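Local coordinates for protein kinase A regulatory subunit, putative (Trypanosoma cruzi, PDB 6FTF) that probably regulates a protein kinase A that does not respond to cAMP, and binds the nucleoside analogue 7-cyano-7-deazainosine at two sites, at residues 26-37 and 54-63; 152-161 and 174-183. All blocks are in the same frame, centred on the assembly; numbering follows the deposited sequence. Where two conformers were deposited one is given.

Both contacts fold a helix-loop-helix unit against itself, just ahead of a cyclic nucleotide-binding beta barrel: interaction 1 leads into strand 62-67, interaction 2 into strand 181-186. Their centres lie about 28 Å apart, on opposite sides of the chain's centre. Interaction 1 sits at the periphery, and interaction 2 lies between the two nucleotide-binding modules. Each is partly buried, with an apolar seam between helices. The chemistry differs: the polar part of interaction 1 rests on a lysine gripping backbone carbonyls, beside an aromatic-amide stack and a bridging water, whereas 152-161 and 174-183 share a salt bridge, a packed tyrosine and two bridging waters, the carboxylate and the tyrosine being themselves buried.

Interaction 1. Residues 26-37 and 54-63; sequences FEKSEDEMNLIT and IKVVAGAMQR
The ammonium of Lys28 spends itself on backbone carbonyls: NZ donates to Met61 O at 2.7 Å and to Gly59 O at 3.1 Å across the contact, and to Phe26 O within its own segment. The setting resembles the N3A motif of cyclic nucleotide-binding domains, in which helix 30-42 folds back over helix 51-60 before the chain enters strand 62-67. The lysine chain turns at chi2 (-65°) and again at chi4, which swings NZ back over the C-terminal end of helix 51-60, where its charge would be expected to suit the helix dipole. Gly59 O is gripped twice, from opposite faces of its carbonyl plane: NZ sits well above one, and Phe26 N approaches the other side in a nearly straight bond of 2.9 Å. Beyond this, the Phe26 ring lies flat against Gln62, ring and amide planes only 5° apart, with Gln62 CG in CH-pi contact over the face, toward the rim. Ala60 O comes up to the edge of the same ring.

The axes of segments 30-37 and 54-60 come within 9.4 Å and cross at 111°; the helices meet around Ala58 CB, touched by Ile36 CG2 at 3.5 Å and by Thr37 CG2. Leu40, one turn further along helix 30-42, also covers Ala58, and Trp134 of strand 130-137 packs on Ile36. Ser29 and Glu32 start the first helix with a capping box, each side chain accepting from the other's backbone N. That employs Glu32 OE1; Glu32 OE2 takes a water's hydrogen at 2.6 Å, and the same water accepts from Arg63 NH2 at 2.9 Å.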
loop_
_atom_site.group_PDB
_atom_site.type_symbol
_atom_site.label_atom_id
_atom_site.label_comp_id
_atom_site.label_asym_id
_atom_site.label_seq_id
_atom_site.Cartn_x
_atom_site.Cartn_y
_atom_site.Cartn_z
ATOM N N PHE A 26 -9.085 -16.904 18.465
ATOM C CA PHE A 26 -8.744 -18.300 18.252
ATOM C C PHE A 26 -7.257 -18.402 18.521
ATOM O O PHE A 26 -6.453 -17.774 17.829
ATOM C CB PHE A 26 -9.080 -18.715 16.822
ATOM C CG PHE A 26 -10.524 -18.523 16.472
ATOM C CD1 PHE A 26 -11.462 -19.479 16.824
ATOM C CD2 PHE A 26 -10.949 -17.387 15.815
ATOM C CE1 PHE A 26 -12.789 -19.306 16.515
ATOM C CE2 PHE A 26 -12.276 -17.215 15.504
ATOM C CZ PHE A 26 -13.198 -18.175 15.858
ATOM N N GLU A 27 -6.891 -19.178 19.536
ATOM C CA GLU A 27 -5.531 -19.116 20.060
ATOM C C GLU A 27 -4.502 -19.348 18.960
ATOM O O GLU A 27 -4.654 -20.245 18.125
ATOM C CB GLU A 27 -5.343 -20.141 21.182
ATOM C CG GLU A 27 -4.125 -19.842 22.040
ATOM C CD GLU A 27 -3.663 -21.037 22.848
ATOM O OE1 GLU A 27 -4.416 -22.030 22.930
ATOM O OE2 GLU A 27 -2.539 -20.983 23.393
ATOM N N LYS A 28 -3.463 -18.519 18.966
ATOM C CA LYS A 28 -2.410 -18.546 17.965
ATOM C C LYS A 28 -1.084 -18.796 18.660
ATOM O O LYS A 28 -0.841 -18.283 19.759
ATOM C CB LYS A 28 -2.307 -17.197 17.249
ATOM C CG LYS A 28 -3.534 -16.758 16.483
ATOM C CD LYS A 28 -3.829 -17.693 15.321
ATOM C CE LYS A 28 -4.918 -17.171 14.416
ATOM N NZ LYS A 28 -6.220 -17.138 15.065
ATOM N N SER A 29 -0.219 -19.575 18.015
ATOM C CA SER A 29 1.156 -19.670 18.451
ATOM C C SER A 29 1.892 -18.380 18.085
ATOM O O SER A 29 1.433 -17.578 17.263
ATOM C CB SER A 29 1.828 -20.842 17.750
ATOM O OG SER A 29 1.990 -20.517 16.384
ATOM N N GLU A 30 3.073 -18.188 18.672
ATOM C CA GLU A 30 3.881 -17.034 18.311
ATOM C C GLU A 30 4.219 -17.045 16.827
ATOM O O GLU A 30 4.168 -16.005 16.167
ATOM C CB GLU A 30 5.159 -17.016 19.145
ATOM C CG GLU A 30 5.960 -15.733 18.984
ATOM C CD GLU A 30 7.266 -15.758 19.750
ATOM O OE1 GLU A 30 8.333 -15.604 19.118
ATOM O OE2 GLU A 30 7.225 -15.940 20.985
ATOM N N ASP A 31 4.554 -18.218 16.281
ATOM C CA ASP A 31 4.898 -18.307 14.866
ATOM C C ASP A 31 3.692 -17.992 13.984
ATOM O O ASP A 31 3.840 -17.326 12.956
ATOM C CB ASP A 31 5.467 -19.696 14.536
ATOM C CG ASP A 31 6.913 -19.882 14.994
ATOM O OD1 ASP A 31 7.706 -18.918 14.963
ATOM O OD2 ASP A 31 7.267 -21.024 15.362
ATOM N N GLU A 32 2.497 -18.452 14.365
ATOM C CA GLU A 32 1.298 -18.088 13.606
ATOM C C GLU A 32 1.041 -16.591 13.671
ATOM O O GLU A 32 0.707 -15.963 12.658
ATOM C CB GLU A 32 0.064 -18.829 14.123
ATOM C CG GLU A 32 0.021 -20.294 13.773
ATOM C CD GLU A 32 -1.051 -21.056 14.540
ATOM O OE1 GLU A 32 -1.444 -20.651 15.656
ATOM O OE2 GLU A 32 -1.513 -22.093 14.016
ATOM N N MET A 33 1.153 -16.000 14.865
ATOM C CA MET A 33 0.974 -14.558 14.991
ATOM C C MET A 33 1.945 -13.820 14.091
ATOM O O MET A 33 1.557 -12.876 13.392
ATOM C CB MET A 33 1.172 -14.125 16.444
ATOM C CG MET A 33 0.022 -14.488 17.341
ATOM S SD MET A 33 -1.516 -13.744 16.779
ATOM C CE MET A 33 -1.218 -12.014 17.087
ATOM N N ASN A 34 3.212 -14.232 14.081
ATOM C CA ASN A 34 4.190 -13.552 13.238
ATOM C C ASN A 34 3.794 -13.618 11.768
ATOM O O ASN A 34 3.878 -12.616 11.048
ATOM C CB ASN A 34 5.573 -14.165 13.433
ATOM C CG ASN A 34 6.140 -13.882 14.806
ATOM O OD1 ASN A 34 5.673 -12.986 15.511
ATOM N ND2 ASN A 34 7.146 -14.651 15.196
ATOM N N LEU A 35 3.393 -14.801 11.297
ATOM C CA LEU A 35 3.013 -14.976 9.901
ATOM C C LEU A 35 1.830 -14.092 9.546
ATOM O O LEU A 35 1.851 -13.358 8.548
ATOM C CB LEU A 35 2.691 -16.455 9.659
ATOM C CG LEU A 35 2.293 -16.892 8.246
ATOM C CD1 LEU A 35 2.316 -18.386 8.184
ATOM C CD2 LEU A 35 0.921 -16.424 7.788
ATOM N N ILE A 36 0.778 -14.157 10.353
ATOM C CA ILE A 36 -0.445 -13.436 10.024
ATOM C C ILE A 36 -0.211 -11.940 10.119
ATOM O O ILE A 36 -0.644 -11.172 9.253
ATOM C CB ILE A 36 -1.597 -13.875 10.940
ATOM C CG1 ILE A 36 -1.877 -15.365 10.787
ATOM C CG2 ILE A 36 -2.813 -13.082 10.640
ATOM C CD1 ILE A 36 -2.688 -15.921 11.902
ATOM N N THR A 37 0.473 -11.483 11.161
ATOM C CA THR A 37 0.644 -10.040 11.277
ATOM C C THR A 37 1.512 -9.488 10.161
ATOM O O THR A 37 1.319 -8.335 9.746
ATOM C CB THR A 37 1.202 -9.641 12.639
ATOM O OG1 THR A 37 2.488 -10.242 12.828
ATOM C CG2 THR A 37 0.237 -10.042 13.749
ATOM N N ILE A 54 -3.729 -4.691 15.134
ATOM C CA ILE A 54 -3.287 -5.701 14.165
ATOM C C ILE A 54 -3.309 -7.080 14.804
ATOM O O ILE A 54 -3.752 -8.062 14.196
ATOM C CB ILE A 54 -1.873 -5.361 13.633
ATOM C CG1 ILE A 54 -1.921 -4.177 12.656
ATOM C CG2 ILE A 54 -1.210 -6.597 12.987
ATOM C CD1 ILE A 54 -2.540 -4.498 11.324
ATOM N N LYS A 55 -2.783 -7.183 16.028
ATOM C CA LYS A 55 -2.707 -8.483 16.677
ATOM C C LYS A 55 -4.086 -8.984 17.105
ATOM O O LYS A 55 -4.330 -10.194 17.060
ATOM C CB LYS A 55 -1.672 -8.460 17.802
ATOM C CG LYS A 55 -0.259 -8.325 17.247
ATOM C CD LYS A 55 0.797 -8.169 18.326
ATOM C CE LYS A 55 1.073 -9.477 19.036
ATOM N NZ LYS A 55 2.135 -9.319 20.082
ATOM N N VAL A 56 -5.006 -8.090 17.478
ATOM C CA VAL A 56 -6.385 -8.509 17.739
ATOM C C VAL A 56 -6.997 -9.113 16.485
ATOM O O VAL A 56 -7.635 -10.173 16.523
ATOM C CB VAL A 56 -7.231 -7.328 18.258
ATOM C CG1 VAL A 56 -8.701 -7.695 18.329
ATOM C CG2 VAL A 56 -6.746 -6.867 19.625
ATOM N N VAL A 57 -6.846 -8.425 15.356
ATOM C CA VAL A 57 -7.402 -8.910 14.101
ATOM C C VAL A 57 -6.797 -10.265 13.756
ATOM O O VAL A 57 -7.510 -11.207 13.392
ATOM C CB VAL A 57 -7.182 -7.866 12.991
ATOM C CG1 VAL A 57 -7.532 -8.436 11.636
ATOM C CG2 VAL A 57 -8.023 -6.617 13.257
ATOM N N ALA A 58 -5.476 -10.395 13.877
ATOM C CA ALA A 58 -4.815 -11.672 13.628
ATOM C C ALA A 58 -5.387 -12.776 14.499
ATOM O O ALA A 58 -5.652 -13.891 14.019
ATOM C CB ALA A 58 -3.303 -11.546 13.791
ATOM N N GLY A 59 -5.596 -12.492 15.776
ATOM C CA GLY A 59 -6.174 -13.474 16.671
ATOM C C GLY A 59 -7.553 -13.926 16.256
ATOM O O GLY A 59 -7.949 -15.057 16.540
ATOM N N ALA A 60 -8.307 -13.051 15.596
ATOM C CA ALA A 60 -9.669 -13.364 15.194
ATOM C C ALA A 60 -9.737 -14.176 13.909
ATOM O O ALA A 60 -10.819 -14.656 13.557
ATOM C CB ALA A 60 -10.479 -12.079 14.987
ATOM N N MET A 61 -8.624 -14.371 13.228
ATOM C CA MET A 61 -8.644 -15.042 11.944
ATOM C C MET A 61 -8.557 -16.551 12.083
ATOM O O MET A 61 -8.040 -17.095 13.072
ATOM C CB MET A 61 -7.516 -14.505 11.081
ATOM C CG MET A 61 -7.721 -13.034 10.756
ATOM S SD MET A 61 -6.511 -12.343 9.621
ATOM C CE MET A 61 -5.370 -11.582 10.588
ATOM N N GLN A 62 -9.117 -17.228 11.090
ATOM C CA GLN A 62 -9.083 -18.682 11.025
ATOM C C GLN A 62 -8.563 -19.099 9.656
ATOM O O GLN A 62 -8.769 -18.409 8.657
ATOM C CB GLN A 62 -10.482 -19.258 11.207
ATOM C CG GLN A 62 -11.176 -18.837 12.493
ATOM C CD GLN A 62 -12.600 -19.341 12.544
ATOM O OE1 GLN A 62 -13.546 -18.652 12.134
ATOM N NE2 GLN A 62 -12.758 -20.555 13.016
ATOM N N ARG A 63 -7.918 -20.248 9.587
ATOM C CA ARG A 63 -7.293 -20.676 8.343
ATOM C C ARG A 63 -8.253 -21.478 7.482
ATOM O O ARG A 63 -9.004 -22.312 7.993
ATOM C CB ARG A 63 -6.057 -21.515 8.635
ATOM C CG ARG A 63 -5.267 -21.910 7.380
ATOM C CD ARG A 63 -3.871 -22.360 7.774
ATOM N NE ARG A 63 -3.944 -23.494 8.686
ATOM C CZ ARG A 63 -3.052 -23.802 9.610
ATOM N NH1 ARG A 63 -3.266 -24.867 10.364
ATOM N NH2 ARG A 63 -1.973 -23.071 9.792
HETATM O O HOH W 1 -0.520 -23.675 12.189
#

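Interaction 2. Residues 152-161 and 174-183; sequences RRETYIQFLA and KLQLADALSS. With EDO (1,2-ethanediol), chain B.
The joint between the two cyclic nucleotide-binding modules is made here: helix 149-160, which follows the first barrel, packs on helix 171-178 and the opening strand of the second, consistent with the N3A motif of this family. Arg153 reaches across with its chain extended from CG to NE and takes Asp179 side-on. NE meets OD1 at 2.8 Å and NH2 meets OD2 at 2.8 Å, both on the syn side of the carboxylate and both close to the guanidinium plane, although the two flat groups are turned 27° against each other. Leu175 CB lies over the centre of one guanidinium face, and Tyr116 takes a hydrogen bond from NH1. The Arg153 side chain is about 9 Å from a bound 7-cyano-7-deazainosine.

Tyr156 is clamped on both faces. Leu181 CB rests over one, toward the rim, 3.9 Å from the ring centroid in a CH-pi contact; Thr155 CG2 of its own helix covers the other. At the edge, Tyr156 OH shares a hydrogen bond of 2.6 Å with Ser183 OG, tying helix to strand.

Leu160 carries the apolar end. Its CD1 approaches Lys174 O and Ala178 CB, while CD2 meets Leu177 CD2 at 4.0 Å and reaches tip to tip toward Leu181 CD1. Ile157 crosses Lys174 at about a right angle and Leu175 at a slant, its CD1 touching Lys174 CB and Leu175 CD2.

Across the contact, Arg152 is joined through two waters: one links NH1 to Asp179 OD1, another links NE to Leu181 O. Asp179 OD1 thus accepts from Arg153 and a water while OD2 accepts from Arg153, so the buried carboxylate would be expected to stay ionised and to hold a fixed rotation.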
loop_
_atom_site.group_PDB
_atom_site.type_symbol
_atom_site.label_atom_id
_atom_site.label_comp_id
_atom_site.label_asym_id
_atom_site.label_seq_id
_atom_site.Cartn_x
_atom_site.Cartn_y
_atom_site.Cartn_z
ATOM N N ARG A 152 -11.310 8.092 3.493
ATOM C CA ARG A 152 -9.949 8.134 2.977
ATOM C C ARG A 152 -9.947 7.994 1.467
ATOM O O ARG A 152 -9.249 8.726 0.760
ATOM C CB ARG A 152 -9.116 7.044 3.643
ATOM C CG ARG A 152 -7.643 7.086 3.273
ATOM C CD ARG A 152 -6.848 5.968 3.912
ATOM N NE ARG A 152 -6.970 5.963 5.370
ATOM C CZ ARG A 152 -7.693 5.101 6.086
ATOM N NH1 ARG A 152 -8.354 4.102 5.523
ATOM N NH2 ARG A 152 -7.724 5.215 7.400
ATOM N N ARG A 153 -10.742 7.068 0.946
ATOM C CA ARG A 153 -10.862 6.941 -0.501
ATOM C C ARG A 153 -11.378 8.236 -1.137
ATOM O O ARG A 153 -10.882 8.653 -2.186
ATOM C CB ARG A 153 -11.738 5.734 -0.844
ATOM C CG ARG A 153 -11.003 4.403 -0.620
ATOM C CD ARG A 153 -11.945 3.212 -0.643
ATOM N NE ARG A 153 -11.164 1.988 -0.701
ATOM C CZ ARG A 153 -11.368 0.985 -1.535
ATOM N NH1 ARG A 153 -12.425 0.954 -2.336
ATOM N NH2 ARG A 153 -10.521 -0.028 -1.533
ATOM N N GLU A 154 -12.373 8.886 -0.521
ATOM C CA GLU A 154 -12.871 10.172 -1.023
ATOM C C GLU A 154 -11.787 11.228 -1.019
ATOM O O GLU A 154 -11.755 12.110 -1.881
ATOM C CB GLU A 154 -14.023 10.677 -0.156
ATOM C CG GLU A 154 -15.346 10.064 -0.442
ATOM C CD GLU A 154 -15.716 10.124 -1.917
ATOM O OE1 GLU A 154 -15.791 11.245 -2.457
ATOM O OE2 GLU A 154 -15.919 9.042 -2.524
ATOM N N THR A 155 -10.899 11.190 -0.032
ATOM C CA THR A 155 -9.872 12.215 0.093
ATOM C C THR A 155 -8.941 12.196 -1.101
ATOM O O THR A 155 -8.509 13.256 -1.565
ATOM C CB THR A 155 -9.094 12.008 1.399
ATOM O OG1 THR A 155 -9.989 12.165 2.500
ATOM C CG2 THR A 155 -7.953 12.997 1.556
ATOM N N TYR A 156 -8.641 11.007 -1.633
ATOM C CA TYR A 156 -7.592 10.890 -2.638
ATOM C C TYR A 156 -8.031 10.542 -4.053
ATOM O O TYR A 156 -7.263 10.809 -4.979
ATOM C CB TYR A 156 -6.511 9.884 -2.192
ATOM C CG TYR A 156 -5.886 10.284 -0.887
ATOM C CD1 TYR A 156 -5.060 11.392 -0.786
ATOM C CD2 TYR A 156 -6.172 9.593 0.264
ATOM C CE1 TYR A 156 -4.531 11.780 0.439
ATOM C CE2 TYR A 156 -5.650 9.969 1.479
ATOM C CZ TYR A 156 -4.845 11.070 1.558
ATOM O OH TYR A 156 -4.346 11.463 2.788
ATOM N N ILE A 157 -9.189 9.923 -4.276
ATOM C CA ILE A 157 -9.417 9.287 -5.581
ATOM C C ILE A 157 -9.433 10.302 -6.726
ATOM O O ILE A 157 -8.871 10.051 -7.803
ATOM C CB ILE A 157 -10.649 8.362 -5.566
ATOM C CG1 ILE A 157 -10.735 7.560 -6.874
ATOM C CG2 ILE A 157 -11.933 9.110 -5.332
ATOM C CD1 ILE A 157 -9.527 6.718 -7.182
ATOM N N GLN A 158 -10.066 11.455 -6.540
ATOM C CA GLN A 158 -10.117 12.438 -7.628
ATOM C C GLN A 158 -8.721 12.959 -7.969
ATOM O O GLN A 158 -8.385 13.153 -9.147
ATOM C CB GLN A 158 -11.068 13.575 -7.265
ATOM C CG GLN A 158 -11.429 14.481 -8.446
ATOM C CD GLN A 158 -10.462 15.615 -8.692
ATOM O OE1 GLN A 158 -9.708 16.026 -7.812
ATOM N NE2 GLN A 158 -10.517 16.165 -9.892
ATOM N N PHE A 159 -7.890 13.176 -6.953
ATOM C CA PHE A 159 -6.507 13.583 -7.176
ATOM C C PHE A 159 -5.731 12.495 -7.908
ATOM O O PHE A 159 -5.031 12.770 -8.887
ATOM C CB PHE A 159 -5.848 13.885 -5.832
ATOM C CG PHE A 159 -4.358 14.027 -5.920
ATOM C CD1 PHE A 159 -3.801 15.123 -6.547
ATOM C CD2 PHE A 159 -3.523 13.063 -5.416
ATOM C CE1 PHE A 159 -2.428 15.263 -6.648
ATOM C CE2 PHE A 159 -2.143 13.207 -5.518
ATOM C CZ PHE A 159 -1.610 14.305 -6.144
ATOM N N LEU A 160 -5.836 11.256 -7.436
ATOM C CA LEU A 160 -5.058 10.177 -8.042
ATOM C C LEU A 160 -5.427 9.972 -9.499
ATOM O O LEU A 160 -4.573 9.578 -10.309
ATOM C CB LEU A 160 -5.232 8.873 -7.265
ATOM C CG LEU A 160 -4.794 8.896 -5.797
ATOM C CD1 LEU A 160 -5.131 7.592 -5.130
ATOM C CD2 LEU A 160 -3.306 9.180 -5.676
ATOM N N ALA A 161 -6.679 10.233 -9.854
ATOM C CA ALA A 161 -7.146 10.164 -11.233
ATOM C C ALA A 161 -6.509 11.210 -12.125
ATOM O O ALA A 161 -6.736 11.181 -13.344
ATOM C CB ALA A 161 -8.662 10.341 -11.268
ATOM N N LYS A 174 -6.323 2.315 -8.136
ATOM C CA LYS A 174 -6.161 3.640 -7.542
ATOM C C LYS A 174 -6.734 3.687 -6.132
ATOM O O LYS A 174 -6.153 4.293 -5.231
ATOM C CB LYS A 174 -6.810 4.707 -8.430
ATOM C CG LYS A 174 -6.092 4.915 -9.764
ATOM C CD LYS A 174 -6.647 6.118 -10.524
ATOM C CE LYS A 174 -6.035 6.301 -11.906
ATOM N NZ LYS A 174 -6.884 5.693 -12.949
ATOM N N LEU A 175 -7.874 3.036 -5.921
ATOM C CA LEU A 175 -8.471 3.007 -4.588
ATOM C C LEU A 175 -7.636 2.179 -3.620
ATOM O O LEU A 175 -7.562 2.514 -2.430
ATOM C CB LEU A 175 -9.887 2.470 -4.666
ATOM C CG LEU A 175 -10.833 3.434 -5.393
ATOM C CD1 LEU A 175 -12.079 2.698 -5.819
ATOM C CD2 LEU A 175 -11.175 4.648 -4.532
ATOM N N GLN A 176 -6.987 1.121 -4.111
ATOM C CA GLN A 176 -6.064 0.333 -3.291
ATOM C C GLN A 176 -4.884 1.182 -2.827
ATOM O O GLN A 176 -4.431 1.059 -1.683
ATOM C CB GLN A 176 -5.613 -0.884 -4.101
ATOM C CG GLN A 176 -4.554 -1.783 -3.541
ATOM C CD GLN A 176 -4.443 -3.022 -4.388
ATOM O OE1 GLN A 176 -3.845 -3.014 -5.479
ATOM N NE2 GLN A 176 -5.077 -4.066 -3.940
ATOM N N LEU A 177 -4.384 2.064 -3.689
ATOM C CA LEU A 177 -3.373 3.027 -3.270
ATOM C C LEU A 177 -3.944 3.982 -2.224
ATOM O O LEU A 177 -3.313 4.255 -1.196
ATOM C CB LEU A 177 -2.839 3.761 -4.502
ATOM C CG LEU A 177 -1.909 4.924 -4.215
ATOM C CD1 LEU A 177 -0.659 4.512 -3.461
ATOM C CD2 LEU A 177 -1.545 5.595 -5.511
ATOM N N ALA A 178 -5.137 4.523 -2.481
ATOM C CA ALA A 178 -5.742 5.467 -1.546
ATOM C C ALA A 178 -5.858 4.872 -0.145
ATOM O O ALA A 178 -5.714 5.593 0.859
ATOM C CB ALA A 178 -7.123 5.899 -2.032
ATOM N N ASP A 179 -6.154 3.566 -0.051
ATOM C CA ASP A 179 -6.293 2.895 1.243
ATOM C C ASP A 179 -5.051 3.053 2.114
ATOM O O ASP A 179 -5.146 2.950 3.336
ATOM C CB ASP A 179 -6.520 1.390 1.025
ATOM C CG ASP A 179 -7.927 1.025 0.585
ATOM O OD1 ASP A 179 -8.894 1.713 0.989
ATOM O OD2 ASP A 179 -8.062 0.018 -0.152
ATOM N N ALA A 180 -3.884 3.241 1.509
ATOM C CA ALA A 180 -2.603 3.285 2.207
ATOM C C ALA A 180 -2.047 4.698 2.341
ATOM O O ALA A 180 -0.942 4.861 2.873
ATOM C CB ALA A 180 -1.584 2.382 1.504
ATOM N N LEU A 181 -2.772 5.730 1.909
ATOM C CA LEU A 181 -2.252 7.093 1.922
ATOM C C LEU A 181 -2.730 7.869 3.139
ATOM O O LEU A 181 -3.856 7.708 3.614
ATOM C CB LEU A 181 -2.678 7.859 0.671
ATOM C CG LEU A 181 -2.107 7.364 -0.650
ATOM C CD1 LEU A 181 -2.721 8.145 -1.795
ATOM C CD2 LEU A 181 -0.609 7.471 -0.691
ATOM N N SER A 182 -1.852 8.744 3.614
ATOM C CA SER A 182 -2.200 9.796 4.550
ATOM C C SER A 182 -1.620 11.091 4.014
ATOM O O SER A 182 -0.914 11.093 3.013
ATOM C CB SER A 182 -1.697 9.494 5.969
ATOM O OG SER A 182 -0.285 9.457 6.005
ATOM N N SER A 183 -1.970 12.201 4.634
ATOM C CA SER A 183 -1.531 13.503 4.147
ATOM C C SER A 183 -0.540 14.133 5.120
ATOM O O SER A 183 -0.636 13.949 6.333
ATOM C CB SER A 183 -2.719 14.440 3.942
ATOM O OG SER A 183 -3.568 13.930 2.919
HETATM C C1 EDO B . -12.541 14.044 -12.327
HETATM O O1 EDO B . -12.470 15.287 -11.609
HETATM C C2 EDO B . -11.147 13.475 -12.588
HETATM O O2 EDO B . -10.333 14.464 -13.210
HETATM O O HOH W 2 -9.274 3.753 2.743
HETATM O O HOH W 3 -5.294 8.278 5.845
#